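Local coordinates for protein succinate-semialdehyde dehydrogenase (Synechococcus sp., PDB 4ITA) that probably oxidises succinic semialdehyde to succinate with NADP+ as hydride acceptor, as an aldehyde dehydrogenase family enzyme with a Rossmann-type cofactor-binding fold, at residues Lys66-Met71 against Lys77-Ala82; Val249-Val254 against Asn416-Ser421; Gln17-Leu22 against Asn160-Ala165. All blocks are in the same frame, centred on the assembly; numbering follows the deposited sequence.

Contact 1 of 3, residues Lys66-Met71 against Lys77-Ala82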
ATOM      1  N   LYS A  66     -27.148  -5.073  24.308  1.00 10.73           N
ATOM      2  CA  LYS A  66     -26.663  -3.880  24.981  1.00 11.26           C
ATOM      3  C   LYS A  66     -25.763  -3.041  24.073  1.00 10.24           C
ATOM      4  O   LYS A  66     -25.914  -1.820  23.981  1.00  9.65           O
ATOM      5  CB  LYS A  66     -25.910  -4.254  26.266  1.00 13.91           C
ATOM      6  CG  LYS A  66     -25.194  -3.075  26.921  1.00 20.98           C
ATOM      7  CD  LYS A  66     -24.642  -3.430  28.301  1.00 27.80           C
ATOM      8  CE  LYS A  66     -23.203  -3.924  28.237  1.00 28.61           C
ATOM      9  NZ  LYS A  66     -22.617  -4.101  29.601  1.00 37.50           N
ATOM     10  N   PHE A  67     -24.826  -3.692  23.394  1.00  9.46           N
ATOM     11  CA  PHE A  67     -23.954  -2.962  22.488  1.00  9.36           C
ATOM     12  C   PHE A  67     -24.764  -2.374  21.343  1.00  9.04           C
ATOM     13  O   PHE A  67     -24.529  -1.244  20.925  1.00  8.29           O
ATOM     14  CB  PHE A  67     -22.829  -3.851  21.965  1.00  9.04           C
ATOM     15  CG  PHE A  67     -21.899  -4.329  23.040  1.00  8.10           C
ATOM     16  CD1 PHE A  67     -21.396  -3.442  23.984  1.00 10.30           C
ATOM     17  CD2 PHE A  67     -21.551  -5.670  23.125  1.00  9.18           C
ATOM     18  CE1 PHE A  67     -20.543  -3.882  24.990  1.00 11.11           C
ATOM     19  CE2 PHE A  67     -20.706  -6.121  24.124  1.00  9.73           C
ATOM     20  CZ  PHE A  67     -20.203  -5.227  25.061  1.00  8.36           C
ATOM     21  N   ALA A  68     -25.730  -3.142  20.852  1.00  8.20           N
ATOM     22  CA  ALA A  68     -26.594  -2.664  19.780  1.00  8.03           C
ATOM     23  C   ALA A  68     -27.356  -1.408  20.190  1.00  8.69           C
ATOM     24  O   ALA A  68     -27.538  -0.495  19.385  1.00  8.62           O
ATOM     25  CB  ALA A  68     -27.554  -3.761  19.354  1.00  8.57           C
ATOM     26  N   GLU A  69     -27.791  -1.348  21.445  1.00  7.90           N
ATOM     27  CA  GLU A  69     -28.530  -0.182  21.922  1.00 10.75           C
ATOM     28  C   GLU A  69     -27.661   1.065  21.883  1.00  9.07           C
ATOM     29  O   GLU A  69     -28.142   2.169  21.599  1.00  9.76           O
ATOM     30  CB  GLU A  69     -29.068  -0.409  23.338  1.00 12.40           C
ATOM     31  CG  GLU A  69     -29.966   0.713  23.834  1.00 16.08           C
ATOM     32  CD  GLU A  69     -30.606   0.407  25.175  1.00 25.22           C
ATOM     33  OE1 GLU A  69     -30.096  -0.478  25.893  1.00 29.02           O
ATOM     34  OE2 GLU A  69     -31.620   1.055  25.506  1.00 33.21           O
ATOM     35  N   ILE A  70     -26.369   0.901  22.158  1.00  8.52           N
ATOM     36  CA  ILE A  70     -25.458   2.042  22.103  1.00  8.40           C
ATOM     37  C   ILE A  70     -25.382   2.556  20.667  1.00  7.90           C
ATOM     38  O   ILE A  70     -25.486   3.764  20.435  1.00  8.33           O
ATOM     39  CB  ILE A  70     -24.040   1.694  22.600  1.00  9.55           C
ATOM     40  CG1 ILE A  70     -24.080   1.140  24.027  1.00 10.31           C
ATOM     41  CG2 ILE A  70     -23.142   2.921  22.540  1.00 10.76           C
ATOM     42  CD1 ILE A  70     -22.729   0.618  24.495  1.00 12.59           C
ATOM     43  N   MET A  71     -25.212   1.636  19.715  1.00  7.73           N
ATOM     44  CA  MET A  71     -25.136   1.994  18.293  1.00  7.97           C
ATOM     45  C   MET A  71     -26.393   2.731  17.844  1.00  7.49           C
ATOM     46  O   MET A  71     -26.321   3.800  17.234  1.00  8.03           O
ATOM     47  CB  MET A  71     -24.929   0.753  17.411  1.00  7.38           C
ATOM     48  CG  MET A  71     -23.628  -0.029  17.658  1.00  8.72           C
ATOM     49  SD  MET A  71     -23.354  -1.401  16.488  1.00  6.10           S
ATOM     50  CE  MET A  71     -23.145  -2.787  17.626  1.00 10.67           C
ATOM     51  N   LYS A  77     -29.150   3.483  13.434  1.00  8.24           N
ATOM     52  CA  LYS A  77     -29.454   2.239  12.722  1.00  8.64           C
ATOM     53  C   LYS A  77     -30.409   1.389  13.565  1.00  7.29           C
ATOM     54  O   LYS A  77     -30.450   1.532  14.789  1.00  8.79           O
ATOM     55  CB  LYS A  77     -28.180   1.458  12.372  1.00  8.75           C
ATOM     56  CG  LYS A  77     -27.576   0.667  13.519  1.00  8.59           C
ATOM     57  CD  LYS A  77     -26.237   0.054  13.119  1.00  8.25           C
ATOM     58  CE  LYS A  77     -26.436  -1.134  12.214  1.00  9.69           C
ATOM     59  NZ  LYS A  77     -25.251  -1.369  11.330  1.00 11.48           N
ATOM     60  N   THR A  78     -31.188   0.518  12.927  1.00  8.99           N
ATOM     61  CA  THR A  78     -32.144  -0.271  13.695  1.00  8.90           C
ATOM     62  C   THR A  78     -31.424  -1.135  14.724  1.00  9.20           C
ATOM     63  O   THR A  78     -30.302  -1.610  14.492  1.00  8.84           O
ATOM     64  CB  THR A  78     -33.015  -1.181  12.818  1.00 10.31           C
ATOM     65  OG1 THR A  78     -32.194  -2.173  12.187  1.00 10.07           O
ATOM     66  CG2 THR A  78     -33.762  -0.369  11.766  1.00  9.28           C
ATOM     67  N   HIS A  79     -32.063  -1.327  15.871  1.00  9.01           N
ATOM     68  CA  HIS A  79     -31.497  -2.156  16.921  1.00  8.55           C
ATOM     69  C   HIS A  79     -31.235  -3.572  16.408  1.00 10.16           C
ATOM     70  O   HIS A  79     -30.211  -4.185  16.730  1.00  9.72           O
ATOM     71  CB  HIS A  79     -32.435  -2.174  18.128  1.00  9.41           C
ATOM     72  CG  HIS A  79     -31.883  -2.900  19.315  1.00  9.22           C
ATOM     73  ND1 HIS A  79     -32.467  -4.037  19.823  1.00 14.09           N
ATOM     74  CD2 HIS A  79     -30.804  -2.646  20.092  1.00 10.35           C
ATOM     75  CE1 HIS A  79     -31.770  -4.457  20.867  1.00 13.45           C
ATOM     76  NE2 HIS A  79     -30.761  -3.628  21.054  1.00 11.24           N
ATOM     77  N   GLN A  80     -32.139  -4.089  15.586  1.00  9.38           N
ATOM     78  CA  GLN A  80     -31.961  -5.424  15.036  1.00  9.91           C
ATOM     79  C   GLN A  80     -30.733  -5.524  14.133  1.00  9.38           C
ATOM     80  O   GLN A  80     -29.988  -6.502  14.204  1.00  9.40           O
ATOM     81  CB  GLN A  80     -33.226  -5.894  14.310  1.00 11.64           C
ATOM     82  CG  GLN A  80     -34.417  -6.100  15.243  1.00 15.12           C
ATOM     83  CD  GLN A  80     -34.128  -7.071  16.385  1.00 19.02           C
ATOM     84  OE1 GLN A  80     -34.360  -6.760  17.554  1.00 23.54           O
ATOM     85  NE2 GLN A  80     -33.631  -8.253  16.048  1.00 23.48           N
ATOM     86  N   SER A  81     -30.511  -4.521  13.290  1.00  8.82           N
ATOM     87  CA  SER A  81     -29.320  -4.536  12.435  1.00  7.78           C
ATOM     88  C   SER A  81     -28.051  -4.297  13.259  1.00  9.50           C
ATOM     89  O   SER A  81     -26.981  -4.787  12.902  1.00  8.68           O
ATOM     90  CB  SER A  81     -29.424  -3.543  11.270  1.00  9.89           C
ATOM     91  OG  SER A  81     -29.452  -2.201  11.705  1.00 15.68           O
ATOM     92  N   ALA A  82     -28.172  -3.561  14.362  1.00  8.05           N
ATOM     93  CA  ALA A  82     -27.036  -3.349  15.263  1.00  7.44           C
ATOM     94  C   ALA A  82     -26.666  -4.631  16.015  1.00  8.36           C
ATOM     95  O   ALA A  82     -25.489  -4.878  16.286  1.00  7.24           O
ATOM     96  CB  ALA A  82     -27.301  -2.192  16.226  1.00  7.95           C
TER
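The helix of Lys-66 to Met-71 meets the start of the next helix, in Lys-77 to Ala-82, most closely at Ala-68 and Ala-82, whose CA atoms are 4.6 Å apart. These are two consecutive helices, 64-75 and 79-103, joined by a short turn, and small residues make the close approach possible. The two methyl groups lie side by side, Ala-68 CB to Ala-82 CB at 3.5 Å. Met-71 packs beside them. Met-71 CB and SD both lie 4.0 Å from Ala-82 CB. The chain bends at its last torsion (chi3 -125°), which brings Met-71 CE to 3.4 Å from Ala-82 O.

His-79 closes the other flank. Its CG is anti to the backbone N (chi1 -175°), and the ring reaches back toward the first helix. His-79 CD2 is 3.5 Å from Ala-68 CB, which approaches obliquely. The backbone N of Glu-69 lies at the ring edge, near its plane. NE2 is hydrogen-bonded to Ser-65 O, one turn before Glu-69, and this probably fixes the ring rotation. Thr-78 is the N-cap residue of the second helix.

Near the end of helix 64-75, Thr-72 OG1 can hydrogen-bond to Ala-68 O or to Lys-77 O in the link, but its one proton serves one at a time. Lys-77 forms a salt bridge with Glu-85 on helix 79-103. Helix 162-175 packs against helix 64-75, where Phe-67 touches Ile-171 and Met-71 touches Cys-164.

Contact 2 of 3, residues Val249-Val254 against Asn416-Ser421; sequences VEVGTV and NGMVKS. With EDO (1,2-ethanediol), chain R.
Helix segment Val-249 to Val-254 runs beside the loop segment Asn-416 to Ser-421, which is extended from Gly-417 on, and their nearest CA atoms, those of Val-251 and Met-418, are 6.4 Å apart. The contact joins helix 245-257 to the loop leaving strand 412-415, in what is, by family topology, probably the catalytic domain of the aldehyde dehydrogenase fold. No hydrogen bond crosses it.

Met-418 carries the apolar packing. Val-251 points CG1 at the base of this side chain, 3.5 Å from Met-418 CB and 3.7 Å from Met-418 CG. That methyl is anti to the backbone N of its own residue (chi1 171°), which carries it toward Met-418. Farther out, Val-254 CG1 meets Met-418 SD at 3.9 Å, and these two side chains cross at about a right angle. The methionine thus crosses two valines one helical turn apart. Trp-394 of strand 390-394 also touches Val-251. Met-258 touches Met-418.

Within the helix, Val-249 O accepts two bonds from Thr-253, from N and from OG1, on opposite faces of the carbonyl plane. At the far end of the loop segment a 1,2-ethanediol, probably from the crystallisation liquor, is hydrogen-bonded to Trp-137 NE1. Ser-421 OG donates a 2.7 Å hydrogen bond to O1 of the ethanediol.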
ATOM      1  N   VAL A 249     -35.568  -7.948  -6.800  1.00  9.35           N
ATOM      2  CA  VAL A 249     -36.270  -6.831  -6.165  1.00 10.59           C
ATOM      3  C   VAL A 249     -36.147  -6.858  -4.641  1.00  8.23           C
ATOM      4  O   VAL A 249     -35.871  -5.837  -4.001  1.00 10.59           O
ATOM      5  CB  VAL A 249     -37.774  -6.815  -6.541  1.00 12.35           C
ATOM      6  CG1 VAL A 249     -38.533  -5.812  -5.671  1.00 14.46           C
ATOM      7  CG2 VAL A 249     -37.951  -6.490  -8.010  1.00 13.32           C
ATOM      8  N   GLU A 250     -36.367  -8.032  -4.062  1.00  9.09           N
ATOM      9  CA  GLU A 250     -36.283  -8.201  -2.618  1.00  9.72           C
ATOM     10  C   GLU A 250     -34.873  -7.884  -2.125  1.00  8.81           C
ATOM     11  O   GLU A 250     -34.680  -7.099  -1.192  1.00  9.68           O
ATOM     12  CB  GLU A 250     -36.662  -9.635  -2.236  1.00 11.80           C
ATOM     13  CG  GLU A 250     -38.139  -9.963  -2.386  1.00 17.10           C
ATOM     14  CD  GLU A 250     -38.997  -9.280  -1.331  1.00 27.60           C
ATOM     15  OE1 GLU A 250     -38.447  -8.892  -0.276  1.00 28.80           O
ATOM     16  OE2 GLU A 250     -40.217  -9.134  -1.560  1.00 32.20           O
ATOM     17  N   VAL A 251     -33.888  -8.493  -2.765  1.00  8.39           N
ATOM     18  CA  VAL A 251     -32.500  -8.306  -2.375  1.00  9.12           C
ATOM     19  C   VAL A 251     -32.028  -6.877  -2.665  1.00  7.41           C
ATOM     20  O   VAL A 251     -31.352  -6.269  -1.839  1.00  8.49           O
ATOM     21  CB  VAL A 251     -31.600  -9.359  -3.054  1.00  7.49           C
ATOM     22  CG1 VAL A 251     -30.133  -9.037  -2.835  1.00  9.32           C
ATOM     23  CG2 VAL A 251     -31.936 -10.761  -2.519  1.00  9.43           C
ATOM     24  N   GLY A 252     -32.416  -6.330  -3.815  1.00  7.28           N
ATOM     25  CA  GLY A 252     -32.068  -4.962  -4.150  1.00  7.55           C
ATOM     26  C   GLY A 252     -32.615  -3.943  -3.175  1.00  8.59           C
ATOM     27  O   GLY A 252     -31.964  -2.945  -2.870  1.00  7.55           O
ATOM     28  N   THR A 253     -33.827  -4.190  -2.691  1.00  8.23           N
ATOM     29  CA  THR A 253     -34.432  -3.305  -1.707  1.00  9.46           C
ATOM     30  C   THR A 253     -33.624  -3.324  -0.416  1.00  7.72           C
ATOM     31  O   THR A 253     -33.325  -2.265   0.141  1.00  8.15           O
ATOM     32  CB  THR A 253     -35.902  -3.666  -1.444  1.00  8.26           C
ATOM     33  OG1 THR A 253     -36.643  -3.480  -2.659  1.00  9.50           O
ATOM     34  CG2 THR A 253     -36.486  -2.780  -0.351  1.00 10.27           C
ATOM     35  N   VAL A 254     -33.246  -4.514   0.046  1.00  8.25           N
ATOM     36  CA  VAL A 254     -32.383  -4.615   1.217  1.00  9.38           C
ATOM     37  C   VAL A 254     -31.054  -3.908   0.959  1.00  9.14           C
ATOM     38  O   VAL A 254     -30.585  -3.133   1.791  1.00  8.34           O
ATOM     39  CB  VAL A 254     -32.126  -6.080   1.628  1.00 10.27           C
ATOM     40  CG1 VAL A 254     -31.100  -6.145   2.771  1.00 11.21           C
ATOM     41  CG2 VAL A 254     -33.427  -6.742   2.044  1.00 10.67           C
ATOM     42  N   ASN A 416     -25.970 -12.547  -8.841  1.00  8.29           N
ATOM     43  CA  ASN A 416     -27.205 -13.081  -8.261  1.00  7.69           C
ATOM     44  C   ASN A 416     -27.216 -13.036  -6.735  1.00  8.57           C
ATOM     45  O   ASN A 416     -27.796 -13.904  -6.072  1.00  9.71           O
ATOM     46  CB  ASN A 416     -27.510 -14.495  -8.789  1.00  8.70           C
ATOM     47  CG  ASN A 416     -27.768 -14.516 -10.284  1.00  7.95           C
ATOM     48  OD1 ASN A 416     -28.255 -13.536 -10.855  1.00  9.84           O
ATOM     49  ND2 ASN A 416     -27.434 -15.626 -10.926  1.00  9.94           N
ATOM     50  N   GLY A 417     -26.563 -12.017  -6.188  1.00  9.00           N
ATOM     51  CA  GLY A 417     -26.648 -11.715  -4.773  1.00  8.39           C
ATOM     52  C   GLY A 417     -26.218 -10.284  -4.538  1.00  7.56           C
ATOM     53  O   GLY A 417     -25.570  -9.689  -5.398  1.00  8.31           O
ATOM     54  N   MET A 418     -26.571  -9.728  -3.384  1.00  8.09           N
ATOM     55  CA  MET A 418     -26.091  -8.402  -3.019  1.00  8.01           C
ATOM     56  C   MET A 418     -24.662  -8.467  -2.507  1.00  7.89           C
ATOM     57  O   MET A 418     -24.249  -9.450  -1.888  1.00  9.17           O
ATOM     58  CB  MET A 418     -26.994  -7.732  -1.969  1.00  8.88           C
ATOM     59  CG  MET A 418     -27.209  -8.507  -0.660  1.00  9.74           C
ATOM     60  SD  MET A 418     -28.235  -7.616   0.582  1.00  9.41           S
ATOM     61  CE  MET A 418     -26.973  -6.557   1.252  1.00 16.76           C
ATOM     62  N   VAL A 419     -23.903  -7.413  -2.765  1.00  7.09           N
ATOM     63  CA  VAL A 419     -22.555  -7.313  -2.230  1.00  7.89           C
ATOM     64  C   VAL A 419     -22.627  -7.297  -0.706  1.00  8.71           C
ATOM     65  O   VAL A 419     -23.452  -6.588  -0.120  1.00  9.29           O
ATOM     66  CB  VAL A 419     -21.852  -6.040  -2.752  1.00  7.31           C
ATOM     67  CG1 VAL A 419     -20.452  -5.908  -2.174  1.00  9.11           C
ATOM     68  CG2 VAL A 419     -21.784  -6.054  -4.269  1.00  8.39           C
ATOM     69  N   LYS A 420     -21.778  -8.103  -0.075  1.00  9.41           N
ATOM     70  CA  LYS A 420     -21.663  -8.145   1.380  1.00 10.33           C
ATOM     71  C   LYS A 420     -20.199  -8.319   1.723  1.00 11.76           C
ATOM     72  O   LYS A 420     -19.433  -8.877   0.939  1.00 14.34           O
ATOM     73  CB  LYS A 420     -22.442  -9.325   1.972  1.00 13.00           C
ATOM     74  CG  LYS A 420     -23.949  -9.281   1.791  1.00 16.66           C
ATOM     75  CD  LYS A 420     -24.616 -10.436   2.537  1.00 19.36           C
ATOM     76  CE  LYS A 420     -26.074 -10.572   2.152  1.00 21.95           C
ATOM     77  NZ  LYS A 420     -26.698 -11.773   2.791  1.00 28.37           N
ATOM     78  N   SER A 421     -19.800  -7.854   2.899  1.00 12.52           N
ATOM     79  CA  SER A 421     -18.477  -8.197   3.397  1.00 13.82           C
ATOM     80  C   SER A 421     -18.549  -9.492   4.213  1.00 13.45           C
ATOM     81  O   SER A 421     -19.568  -9.806   4.832  1.00 16.66           O
ATOM     82  CB  SER A 421     -17.881  -7.052   4.210  1.00 16.66           C
ATOM     83  OG  SER A 421     -18.731  -6.687   5.273  1.00 22.67           O
TER
HETATM   84  C1  EDO R 516     -20.578  -3.148   5.452  1.00 20.63           C
HETATM   85  O1  EDO R 516     -20.357  -4.556   5.350  1.00 22.27           O
HETATM   86  C2  EDO R 516     -19.385  -2.412   4.856  1.00 19.03           C
HETATM   87  O2  EDO R 516     -18.208  -2.687   5.631  1.00 18.64           O

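Contact 3 of 3, residues Gln17-Leu22 against Asn160-Ala165; sequences QRFKAL and NVPQCA
Phe-19 and Pro-162 make the main apolar contact, a CH-pi interaction. Pro-162 CB lies over one face of the Phe-19 ring, 3.9 Å from the ring centroid and 20° off the ring normal. The neighbouring CG of Pro-162 comes closer to the rim, at 3.4 Å from Phe-19 CE2. The aromatic side chain is turned with CG anti to its own carbonyl carbon (chi1 -60°), which extends the ring toward the helix start. Aliphatic packing adds Gln-163, whose CG is 3.9 Å from Phe-19 CZ. Replacing Phe-19 with an alanine would probably open a gap beside Pro-162 and leave the aliphatic part of Gln-163 without its ring partner.

Polar groups contribute little directly. Gln-17 OE1 and Gln-163 NE2 are 3.8 Å apart, too far for a hydrogen bond, with their amide planes turned 50° from each other. Gln-163 NE2 is instead hydrogen-bonded to Thr-7 OG1.

The contact packs the N-terminal two-stranded sheet and the chain that follows it against the first turn of helix 162-175, with Val-161 at the N-cap position. Thr-7 of strand 6-8 touches both Phe-19 and Pro-162. From helix 64-75, Glu-74 accepts hydrogen bonds from the backbone N of Gln-163 and of Cys-164.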
ATOM      1  N   GLN A  17     -25.025  13.488  25.718  1.00 16.75           N
ATOM      2  CA  GLN A  17     -23.798  13.536  26.501  1.00 16.95           C
ATOM      3  C   GLN A  17     -22.696  14.171  25.674  1.00 17.79           C
ATOM      4  O   GLN A  17     -22.580  13.903  24.480  1.00 16.16           O
ATOM      5  CB  GLN A  17     -23.381  12.132  26.934  1.00 18.32           C
ATOM      6  CG  GLN A  17     -22.204  12.112  27.904  1.00 20.68           C
ATOM      7  CD  GLN A  17     -21.938  10.734  28.473  1.00 27.95           C
ATOM      8  OE1 GLN A  17     -22.711   9.798  28.257  1.00 32.13           O
ATOM      9  NE2 GLN A  17     -20.837  10.602  29.208  1.00 27.35           N
ATOM     10  N   ARG A  18     -21.897  15.023  26.307  1.00 18.59           N
ATOM     11  CA  ARG A  18     -20.746  15.616  25.643  1.00 16.42           C
ATOM     12  C   ARG A  18     -19.459  15.109  26.256  1.00 15.70           C
ATOM     13  O   ARG A  18     -19.424  14.710  27.425  1.00 18.45           O
ATOM     14  CB  ARG A  18     -20.764  17.132  25.750  1.00 16.55           C
ATOM     15  CG  ARG A  18     -22.106  17.757  25.511  1.00 25.56           C
ATOM     16  CD  ARG A  18     -21.996  19.260  25.654  1.00 30.17           C
ATOM     17  NE  ARG A  18     -21.268  19.846  24.535  1.00 38.22           N
ATOM     18  CZ  ARG A  18     -21.857  20.422  23.494  1.00 42.05           C
ATOM     19  NH1 ARG A  18     -23.180  20.494  23.443  1.00 40.79           N
ATOM     20  NH2 ARG A  18     -21.129  20.932  22.509  1.00 47.12           N
ATOM     21  N   PHE A  19     -18.402  15.137  25.454  1.00 12.81           N
ATOM     22  CA  PHE A  19     -17.103  14.628  25.868  1.00 12.73           C
ATOM     23  C   PHE A  19     -16.017  15.649  25.577  1.00 12.48           C
ATOM     24  O   PHE A  19     -16.052  16.342  24.558  1.00 14.37           O
ATOM     25  CB  PHE A  19     -16.797  13.305  25.151  1.00 12.62           C
ATOM     26  CG  PHE A  19     -17.797  12.217  25.435  1.00 12.66           C
ATOM     27  CD1 PHE A  19     -17.514  11.214  26.351  1.00 15.00           C
ATOM     28  CD2 PHE A  19     -19.022  12.194  24.783  1.00 12.87           C
ATOM     29  CE1 PHE A  19     -18.443  10.212  26.614  1.00 14.42           C
ATOM     30  CE2 PHE A  19     -19.952  11.201  25.049  1.00 14.13           C
ATOM     31  CZ  PHE A  19     -19.662  10.212  25.959  1.00 15.01           C
ATOM     32  N   LYS A  20     -15.061  15.749  26.494  1.00 13.97           N
ATOM     33  CA  LYS A  20     -13.908  16.612  26.317  1.00 14.74           C
ATOM     34  C   LYS A  20     -12.932  15.930  25.363  1.00 12.19           C
ATOM     35  O   LYS A  20     -12.615  14.753  25.524  1.00 15.98           O
ATOM     36  CB  LYS A  20     -13.232  16.857  27.672  1.00 16.95           C
ATOM     37  CG  LYS A  20     -12.230  18.006  27.705  1.00 22.02           C
ATOM     38  CD  LYS A  20     -11.720  18.250  29.131  1.00 24.70           C
ATOM     39  CE  LYS A  20     -10.853  19.500  29.220  1.00 30.37           C
ATOM     40  NZ  LYS A  20      -9.614  19.385  28.395  1.00 28.91           N
ATOM     41  N   ALA A  21     -12.474  16.664  24.361  1.00 10.53           N
ATOM     42  CA  ALA A  21     -11.446  16.154  23.469  1.00  9.63           C
ATOM     43  C   ALA A  21     -10.118  16.103  24.204  1.00  9.31           C
ATOM     44  O   ALA A  21      -9.850  16.922  25.086  1.00 10.89           O
ATOM     45  CB  ALA A  21     -11.332  17.028  22.236  1.00 10.61           C
ATOM     46  N   LEU A  22      -9.281  15.142  23.844  1.00  7.60           N
ATOM     47  CA  LEU A  22      -7.928  15.089  24.384  1.00  7.85           C
ATOM     48  C   LEU A  22      -7.128  16.297  23.935  1.00  7.91           C
ATOM     49  O   LEU A  22      -7.329  16.814  22.834  1.00  8.15           O
ATOM     50  CB  LEU A  22      -7.202  13.845  23.881  1.00  6.86           C
ATOM     51  CG  LEU A  22      -7.780  12.483  24.249  1.00  8.21           C
ATOM     52  CD1 LEU A  22      -6.869  11.403  23.693  1.00  9.01           C
ATOM     53  CD2 LEU A  22      -7.969  12.337  25.763  1.00  9.24           C
ATOM     54  N   ASN A 160     -19.412  11.634  16.500  1.00  7.50           N
ATOM     55  CA  ASN A 160     -20.777  11.380  16.942  1.00  7.42           C
ATOM     56  C   ASN A 160     -21.000   9.976  17.501  1.00  8.16           C
ATOM     57  O   ASN A 160     -22.108   9.638  17.901  1.00  8.56           O
ATOM     58  CB  ASN A 160     -21.763  11.646  15.803  1.00  9.38           C
ATOM     59  CG  ASN A 160     -21.509  10.761  14.599  1.00  8.72           C
ATOM     60  OD1 ASN A 160     -20.363  10.477  14.256  1.00 10.74           O
ATOM     61  ND2 ASN A 160     -22.582  10.321  13.945  1.00 11.40           N
ATOM     62  N   VAL A 161     -19.953   9.157  17.549  1.00  7.46           N
ATOM     63  CA  VAL A 161     -20.081   7.853  18.216  1.00  8.22           C
ATOM     64  C   VAL A 161     -19.075   7.621  19.360  1.00  6.95           C
ATOM     65  O   VAL A 161     -18.451   6.554  19.442  1.00  7.62           O
ATOM     66  CB  VAL A 161     -20.089   6.663  17.204  1.00  7.10           C
ATOM     67  CG1 VAL A 161     -21.320   6.726  16.320  1.00  7.37           C
ATOM     68  CG2 VAL A 161     -18.824   6.645  16.352  1.00  8.45           C
ATOM     69  N   PRO A 162     -18.938   8.603  20.272  1.00  7.15           N
ATOM     70  CA  PRO A 162     -17.968   8.426  21.360  1.00  6.71           C
ATOM     71  C   PRO A 162     -18.289   7.241  22.274  1.00  7.01           C
ATOM     72  O   PRO A 162     -17.363   6.568  22.723  1.00  7.68           O
ATOM     73  CB  PRO A 162     -18.056   9.758  22.127  1.00  7.67           C
ATOM     74  CG  PRO A 162     -19.420  10.265  21.842  1.00  8.01           C
ATOM     75  CD  PRO A 162     -19.696   9.859  20.427  1.00  8.32           C
ATOM     76  N   GLN A 163     -19.560   6.977  22.556  1.00  6.81           N
ATOM     77  CA  GLN A 163     -19.878   5.831  23.405  1.00  7.19           C
ATOM     78  C   GLN A 163     -19.535   4.502  22.739  1.00  7.37           C
ATOM     79  O   GLN A 163     -19.074   3.576  23.405  1.00  7.11           O
ATOM     80  CB  GLN A 163     -21.336   5.851  23.862  1.00  7.95           C
ATOM     81  CG  GLN A 163     -21.680   7.045  24.736  1.00 10.74           C
ATOM     82  CD  GLN A 163     -23.085   6.953  25.287  1.00 14.55           C
ATOM     83  OE1 GLN A 163     -23.461   5.948  25.894  1.00 17.26           O
ATOM     84  NE2 GLN A 163     -23.876   7.997  25.068  1.00 17.35           N
ATOM     85  N   CYS A 164     -19.743   4.404  21.430  1.00  6.25           N
ATOM     86  CA  CYS A 164     -19.320   3.207  20.707  1.00  6.09           C
ATOM     87  C   CYS A 164     -17.811   3.043  20.784  1.00  5.70           C
ATOM     88  O   CYS A 164     -17.307   1.955  21.055  1.00  7.09           O
ATOM     89  CB  CYS A 164     -19.755   3.257  19.238  1.00  7.04           C
ATOM     90  SG  CYS A 164     -21.536   3.118  18.962  1.00  8.15           S
ATOM     91  N   ALA A 165     -17.103   4.142  20.560  1.00  6.31           N
ATOM     92  CA  ALA A 165     -15.649   4.122  20.588  1.00  6.16           C
ATOM     93  C   ALA A 165     -15.114   3.693  21.964  1.00  6.98           C
ATOM     94  O   ALA A 165     -14.199   2.869  22.060  1.00  7.63           O
ATOM     95  CB  ALA A 165     -15.108   5.472  20.180  1.00  7.73           C
TER

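Contacts 1 and 3 touch through helices 64-75 and 162-175. Ile-70 CG2 is 3.7 Å from Gln-163 CB, and Met-71 CA is 3.8 Å from Cys-164 SG. Along the chain, contact 1 is nested inside the loop closed by contact 3. Contact 2 comes later in sequence and stands apart. Its nearest atoms are about 9 Å from contact 1 and about 17 Å from contact 3, and it lies across the chain's centre from contact 3. The side chain of Pro-162 is about 9 Å from the bound NADPH. The side chain of Met-418 is about 12 Å from the bound NADPH. The side chain of Met-71 is about 13 Å from the bound NADPH, so none of the three touches it.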